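Local coordinates for protein transcriptional regulator, MarR family, putative (Bacillus cereus, PDB 3BJA) that probably binds DNA and regulates transcription, as a winged helix-turn-helix protein of the MarR family, at residues G37-V41 with L53-M57; D74-E80 with V91-G97. All blocks are in the same frame, centred on the assembly; numbering follows the deposited sequence.

Interaction 1. Residues G37-V41 with L53-M57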
loop_
_atom_site.group_PDB
_atom_site.type_symbol
_atom_site.label_atom_id
_atom_site.label_comp_id
_atom_site.label_asym_id
_atom_site.label_seq_id
_atom_site.Cartn_x
_atom_site.Cartn_y
_atom_site.Cartn_z
ATOM N N GLY A 37 -0.054 -9.385 8.015
ATOM C CA GLY A 37 1.113 -8.577 8.369
ATOM C C GLY A 37 1.362 -8.462 9.864
ATOM O O GLY A 37 2.489 -8.717 10.327
ATOM N N VAL A 38 0.299 -8.123 10.606
ATOM C CA VAL A 38 0.326 -8.017 12.084
ATOM C C VAL A 38 0.742 -9.320 12.725
ATOM O O VAL A 38 1.555 -9.318 13.650
ATOM C CB VAL A 38 -1.072 -7.603 12.683
ATOM C CG1 VAL A 38 -1.126 -7.776 14.230
ATOM C CG2 VAL A 38 -1.424 -6.200 12.282
ATOM N N ILE A 39 0.168 -10.425 12.250
ATOM C CA ILE A 39 0.510 -11.786 12.751
ATOM C C ILE A 39 2.007 -12.110 12.523
ATOM O O ILE A 39 2.668 -12.617 13.426
ATOM C CB ILE A 39 -0.440 -12.875 12.139
ATOM C CG1 ILE A 39 -1.842 -12.731 12.754
ATOM C CG2 ILE A 39 0.096 -14.283 12.355
ATOM C CD1 ILE A 39 -2.903 -13.568 12.077
ATOM N N GLN A 40 2.513 -11.789 11.336
ATOM C CA GLN A 40 3.938 -11.972 10.999
ATOM C C GLN A 40 4.799 -11.105 11.931
ATOM O O GLN A 40 5.707 -11.629 12.585
ATOM C CB GLN A 40 4.237 -11.661 9.508
ATOM C CG GLN A 40 3.538 -12.599 8.496
ATOM C CD GLN A 40 3.914 -14.082 8.666
ATOM O OE1 GLN A 40 5.021 -14.411 9.096
ATOM N NE2 GLN A 40 2.993 -14.978 8.317
ATOM N N VAL A 41 4.476 -9.807 12.031
ATOM C CA VAL A 41 5.212 -8.892 12.930
ATOM C C VAL A 41 5.211 -9.396 14.381
ATOM O O VAL A 41 6.280 -9.506 14.987
ATOM C CB VAL A 41 4.663 -7.449 12.885
ATOM C CG1 VAL A 41 5.209 -6.599 14.071
ATOM C CG2 VAL A 41 4.959 -6.805 11.522
ATOM N N LEU A 53 4.505 -1.771 17.239
ATOM C CA LEU A 53 3.763 -2.477 16.192
ATOM C C LEU A 53 3.507 -1.535 15.024
ATOM O O LEU A 53 3.760 -1.906 13.894
ATOM C CB LEU A 53 2.449 -3.080 16.727
ATOM C CG LEU A 53 1.519 -3.811 15.749
ATOM C CD1 LEU A 53 2.252 -4.972 15.076
ATOM C CD2 LEU A 53 0.270 -4.275 16.464
ATOM N N ILE A 54 3.041 -0.316 15.298
ATOM C CA ILE A 54 2.799 0.698 14.231
ATOM C C ILE A 54 4.099 0.989 13.436
ATOM O O ILE A 54 4.081 1.054 12.207
ATOM C CB ILE A 54 2.179 2.007 14.799
ATOM C CG1 ILE A 54 0.752 1.757 15.309
ATOM C CG2 ILE A 54 2.113 3.087 13.727
ATOM C CD1 ILE A 54 0.260 2.772 16.342
ATOM N N GLU A 55 5.213 1.115 14.157
ATOM C CA GLU A 55 6.546 1.349 13.559
ATOM C C GLU A 55 6.998 0.141 12.705
ATOM O O GLU A 55 7.375 0.312 11.531
ATOM C CB GLU A 55 7.573 1.703 14.657
ATOM C CG GLU A 55 7.270 3.075 15.321
ATOM C CD GLU A 55 8.002 3.351 16.644
ATOM O OE1 GLU A 55 8.635 2.440 17.245
ATOM O OE2 GLU A 55 7.908 4.517 17.094
ATOM N N ASN A 56 6.901 -1.064 13.290
ATOM C CA ASN A 56 7.234 -2.322 12.605
ATOM C C ASN A 56 6.296 -2.691 11.452
ATOM O O ASN A 56 6.634 -3.594 10.682
ATOM C CB ASN A 56 7.320 -3.502 13.586
ATOM C CG ASN A 56 8.459 -3.365 14.588
ATOM O OD1 ASN A 56 9.038 -2.288 14.757
ATOM N ND2 ASN A 56 8.760 -4.455 15.284
HETATM N N MSE A 57 5.117 -2.059 11.356
HETATM C CA MSE A 57 4.240 -2.243 10.189
HETATM C C MSE A 57 4.922 -1.499 9.051
HETATM O O MSE A 57 5.162 -0.285 9.178
HETATM C CB MSE A 57 2.803 -1.690 10.383
HETATM C CG MSE A 57 1.827 -2.545 11.230
HETATM SE SE MSE A 57 1.569 -4.372 10.558
HETATM C CE MSE A 57 0.606 -4.031 8.893
#

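Interaction 2. Residues D74-E80 with V91-G97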
loop_
_atom_site.group_PDB
_atom_site.type_symbol
_atom_site.label_atom_id
_atom_site.label_comp_id
_atom_site.label_asym_id
_atom_site.label_seq_id
_atom_site.Cartn_x
_atom_site.Cartn_y
_atom_site.Cartn_z
ATOM N N ASP A 74 -11.891 -11.461 17.545
ATOM C CA ASP A 74 -11.634 -12.662 16.721
ATOM C C ASP A 74 -10.749 -13.699 17.401
ATOM O O ASP A 74 -10.723 -14.846 16.965
ATOM C CB ASP A 74 -10.968 -12.320 15.362
ATOM C CG ASP A 74 -11.956 -11.929 14.288
ATOM O OD1 ASP A 74 -13.062 -12.512 14.249
ATOM O OD2 ASP A 74 -11.634 -11.055 13.453
ATOM N N GLY A 75 -9.974 -13.279 18.402
ATOM C CA GLY A 75 -9.154 -14.176 19.202
ATOM C C GLY A 75 -7.753 -14.428 18.703
ATOM O O GLY A 75 -7.107 -15.337 19.194
ATOM N N TYR A 76 -7.276 -13.617 17.760
ATOM C CA TYR A 76 -5.923 -13.744 17.227
ATOM C C TYR A 76 -4.892 -13.084 18.146
ATOM O O TYR A 76 -3.841 -13.665 18.398
ATOM C CB TYR A 76 -5.811 -13.121 15.841
ATOM C CG TYR A 76 -6.749 -13.677 14.786
ATOM C CD1 TYR A 76 -6.683 -15.021 14.387
ATOM C CD2 TYR A 76 -7.669 -12.842 14.132
ATOM C CE1 TYR A 76 -7.549 -15.530 13.386
ATOM C CE2 TYR A 76 -8.527 -13.338 13.125
ATOM C CZ TYR A 76 -8.464 -14.678 12.762
ATOM O OH TYR A 76 -9.312 -15.126 11.781
ATOM N N VAL A 77 -5.187 -11.864 18.612
ATOM C CA VAL A 77 -4.286 -11.075 19.481
ATOM C C VAL A 77 -4.926 -10.733 20.823
ATOM O O VAL A 77 -6.151 -10.756 20.961
ATOM C CB VAL A 77 -3.845 -9.740 18.814
ATOM C CG1 VAL A 77 -3.233 -9.997 17.435
ATOM C CG2 VAL A 77 -5.012 -8.742 18.711
HETATM N N MSE A 78 -4.067 -10.413 21.794
HETATM C CA MSE A 78 -4.457 -10.006 23.155
HETATM C C MSE A 78 -3.716 -8.716 23.523
HETATM O O MSE A 78 -2.505 -8.617 23.304
HETATM C CB MSE A 78 -4.104 -11.107 24.148
HETATM C CG MSE A 78 -4.462 -10.825 25.602
HETATM SE SE MSE A 78 -6.327 -10.305 25.855
HETATM C CE MSE A 78 -7.211 -11.983 25.324
ATOM N N THR A 79 -4.449 -7.744 24.067
ATOM C CA THR A 79 -3.899 -6.446 24.482
ATOM C C THR A 79 -4.049 -6.241 25.999
ATOM O O THR A 79 -5.026 -6.702 26.616
ATOM C CB THR A 79 -4.527 -5.258 23.697
ATOM O OG1 THR A 79 -5.901 -5.085 24.050
ATOM C CG2 THR A 79 -4.406 -5.482 22.173
ATOM N N GLU A 80 -3.067 -5.547 26.575
ATOM C CA GLU A 80 -3.027 -5.249 28.006
ATOM C C GLU A 80 -2.219 -3.975 28.290
ATOM O O GLU A 80 -1.262 -3.673 27.571
ATOM C CB GLU A 80 -2.433 -6.442 28.771
ATOM C CG GLU A 80 -0.953 -6.755 28.446
ATOM C CD GLU A 80 -0.414 -8.041 29.094
ATOM O OE1 GLU A 80 -1.196 -8.866 29.640
ATOM O OE2 GLU A 80 0.823 -8.224 29.030
ATOM N N VAL A 91 0.819 -5.510 23.099
ATOM C CA VAL A 91 0.063 -6.424 22.217
ATOM C C VAL A 91 0.870 -7.705 21.934
ATOM O O VAL A 91 2.096 -7.669 21.819
ATOM C CB VAL A 91 -0.267 -5.758 20.855
ATOM C CG1 VAL A 91 -1.311 -6.576 20.096
ATOM C CG2 VAL A 91 -0.779 -4.341 21.047
ATOM N N TYR A 92 0.173 -8.830 21.803
ATOM C CA TYR A 92 0.820 -10.123 21.539
ATOM C C TYR A 92 -0.148 -11.151 20.968
ATOM O O TYR A 92 -1.368 -11.001 21.101
ATOM C CB TYR A 92 1.516 -10.665 22.811
ATOM C CG TYR A 92 0.631 -10.881 24.020
ATOM C CD1 TYR A 92 0.222 -9.800 24.818
ATOM C CD2 TYR A 92 0.238 -12.173 24.413
ATOM C CE1 TYR A 92 -0.598 -9.988 25.959
ATOM C CE2 TYR A 92 -0.573 -12.378 25.561
ATOM C CZ TYR A 92 -0.987 -11.280 26.326
ATOM O OH TYR A 92 -1.778 -11.457 27.449
ATOM N N LEU A 93 0.414 -12.172 20.313
ATOM C CA LEU A 93 -0.380 -13.275 19.758
ATOM C C LEU A 93 -0.909 -14.187 20.853
ATOM O O LEU A 93 -0.222 -14.440 21.840
ATOM C CB LEU A 93 0.434 -14.140 18.780
ATOM C CG LEU A 93 0.763 -13.572 17.402
ATOM C CD1 LEU A 93 1.578 -14.594 16.624
ATOM C CD2 LEU A 93 -0.497 -13.205 16.628
ATOM N N THR A 94 -2.133 -14.671 20.653
ATOM C CA THR A 94 -2.756 -15.665 21.518
ATOM C C THR A 94 -2.352 -17.029 20.935
ATOM O O THR A 94 -1.705 -17.090 19.866
ATOM C CB THR A 94 -4.295 -15.566 21.496
ATOM O OG1 THR A 94 -4.775 -15.848 20.171
ATOM C CG2 THR A 94 -4.767 -14.174 21.938
ATOM N N LYS A 95 -2.753 -18.110 21.621
ATOM C CA LYS A 95 -2.483 -19.478 21.150
ATOM C C LYS A 95 -3.107 -19.694 19.753
ATOM O O LYS A 95 -2.428 -20.202 18.847
ATOM C CB LYS A 95 -2.972 -20.516 22.161
ATOM C CG LYS A 95 -2.488 -21.941 21.877
ATOM C CD LYS A 95 -2.766 -22.861 23.080
ATOM C CE LYS A 95 -2.419 -24.314 22.795
ATOM N NZ LYS A 95 -2.799 -25.213 23.942
ATOM N N LYS A 96 -4.364 -19.251 19.589
ATOM C CA LYS A 96 -5.093 -19.298 18.301
ATOM C C LYS A 96 -4.351 -18.550 17.180
ATOM O O LYS A 96 -4.274 -19.037 16.056
ATOM C CB LYS A 96 -6.508 -18.701 18.458
ATOM C CG LYS A 96 -7.355 -18.694 17.169
ATOM C CD LYS A 96 -8.678 -17.968 17.300
ATOM C CE LYS A 96 -9.389 -17.975 15.954
ATOM N NZ LYS A 96 -10.712 -17.318 15.944
ATOM N N GLY A 97 -3.862 -17.350 17.477
ATOM C CA GLY A 97 -3.102 -16.560 16.493
ATOM C C GLY A 97 -1.760 -17.187 16.127
ATOM O O GLY A 97 -1.278 -17.043 14.995
#

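Interaction 1. Residues G37-V41 with L53-M57
Three residues account for about two thirds (180 of 270 Å²) of the surface buried where helix 33-44 meets the end of helix 50-56: V41 with 80 Å², then V38 and M57 with 50 Å² each. V41 points its CA-to-CB bond toward 53-57. Both methyls touch N56, V41 CG1 at N56 CB (3.8 Å) and V41 CG2 at N56 O (3.7 Å); V41 CG1 also meets L53 CD1 at 3.5 Å, and V41 CG2 meets SE of the selenomethionine M57 at 4.3 Å. One turn earlier V38 leaves its backbone sideways, yet V38 CG2 comes within 3.9 Å of M57 SE, and V38 CG1 is a looser 4.4 Å from L53 CD2. M57, the first residue past the helix to abandon helical phi/psi, also starts sideways; m rotamers at chi1 and chi2 bring SE back toward 37-41, 4.2 Å from G37 C, and chi3 places CE. A CB on G37 would fall only 3.4 Å from M57 CE, so the missing side chain leaves room for that methyl. This is van der Waals contact, mostly between apolar groups, without hydrogen bonds between the segments; nearest CA pairs show the backbones close together, V41-N56 (6.9 Å) between the helices and V38-M57 (7.2 Å) just past the end of helix 50-56. Within the MarR-type winged helix-turn-helix domain, this contact joins helix 33-44 to the helix that precedes helix 64-73. The latter extends the apolar cluster, with M67 and M71 on V38 and M64 on L53, while Q40 faces helix 95-116, hydrogen-bonding D105.

Interaction 2. Residues D74-E80 with V91-G97
D74 opens the first segment with its backbone: D74 O accepts a 2.7 Å hydrogen bond from K96 NZ. G75 follows with phi 90°, a value favouring glycine, and ends the preceding helix in a Schellman motif; G75 O takes a 2.6 Å bond from T94 OG1. At Y76 the carbonyl meets the second segment: T94 N donates to Y76 O at 3.0 Å (N-H...O angle 175°), and G97 CA approaches Y76 O at 3.5 Å, where any side chain on G97 would clash. The Y76 ring receives K96 NZ 4.9 Å from its centroid, an off-centre cation-pi contact. V77 begins the strand as a non-hydrogen-bonded partner of L93; V77 CG1 lies 4.3 Å from L93 CD2. M78, a selenomethionine, forms the hydrogen-bonded pair with Y92, M78 N to Y92 O at 2.8 Å and Y92 N to M78 O at 3.1 Å, while M78 CB sits over the Y92 ring, 4.1 Å from its centroid. On the other sheet face T79 CG2 touches V91 CG1 at 3.9 Å. E80 finishes with a weak 3.4 Å bond from Y92 OH to E80 OE1; its OE2 is salt-bridged to K47. The 153° between strand directions confirms the antiparallel hairpin, the wing of the winged helix fold. Chemically, the strand pairing passes into helix capping: T94, the N-cap of helix 95-116, accepts from G97 N at OG1 (3.2 Å) while donating to G75 O, so one hydroxyl couples the start of that helix to the turn ending helix 64-73.

How the interactions relate
From the N terminus, interaction 1 comes first: helix 33-44 and the end of helix 50-56 close a short loop of 11 intervening residues, which carries strand 48-49. The chain then runs through helix 64-73 before interaction 2 opens; its 10 intervening residues include the hairpin tip. The two closures thus follow in series, neither enclosing nor crossing the other. Their centres are 13 Å apart, and they touch directly where I39 O lies 3.9 Å from L93 CD1 and I39 CG2 lies 4.1 Å from G97 O. Helix 33-44 is therefore shared ground, and the backbone pairing of V48 with V91 ties strand 48-49 to the wing.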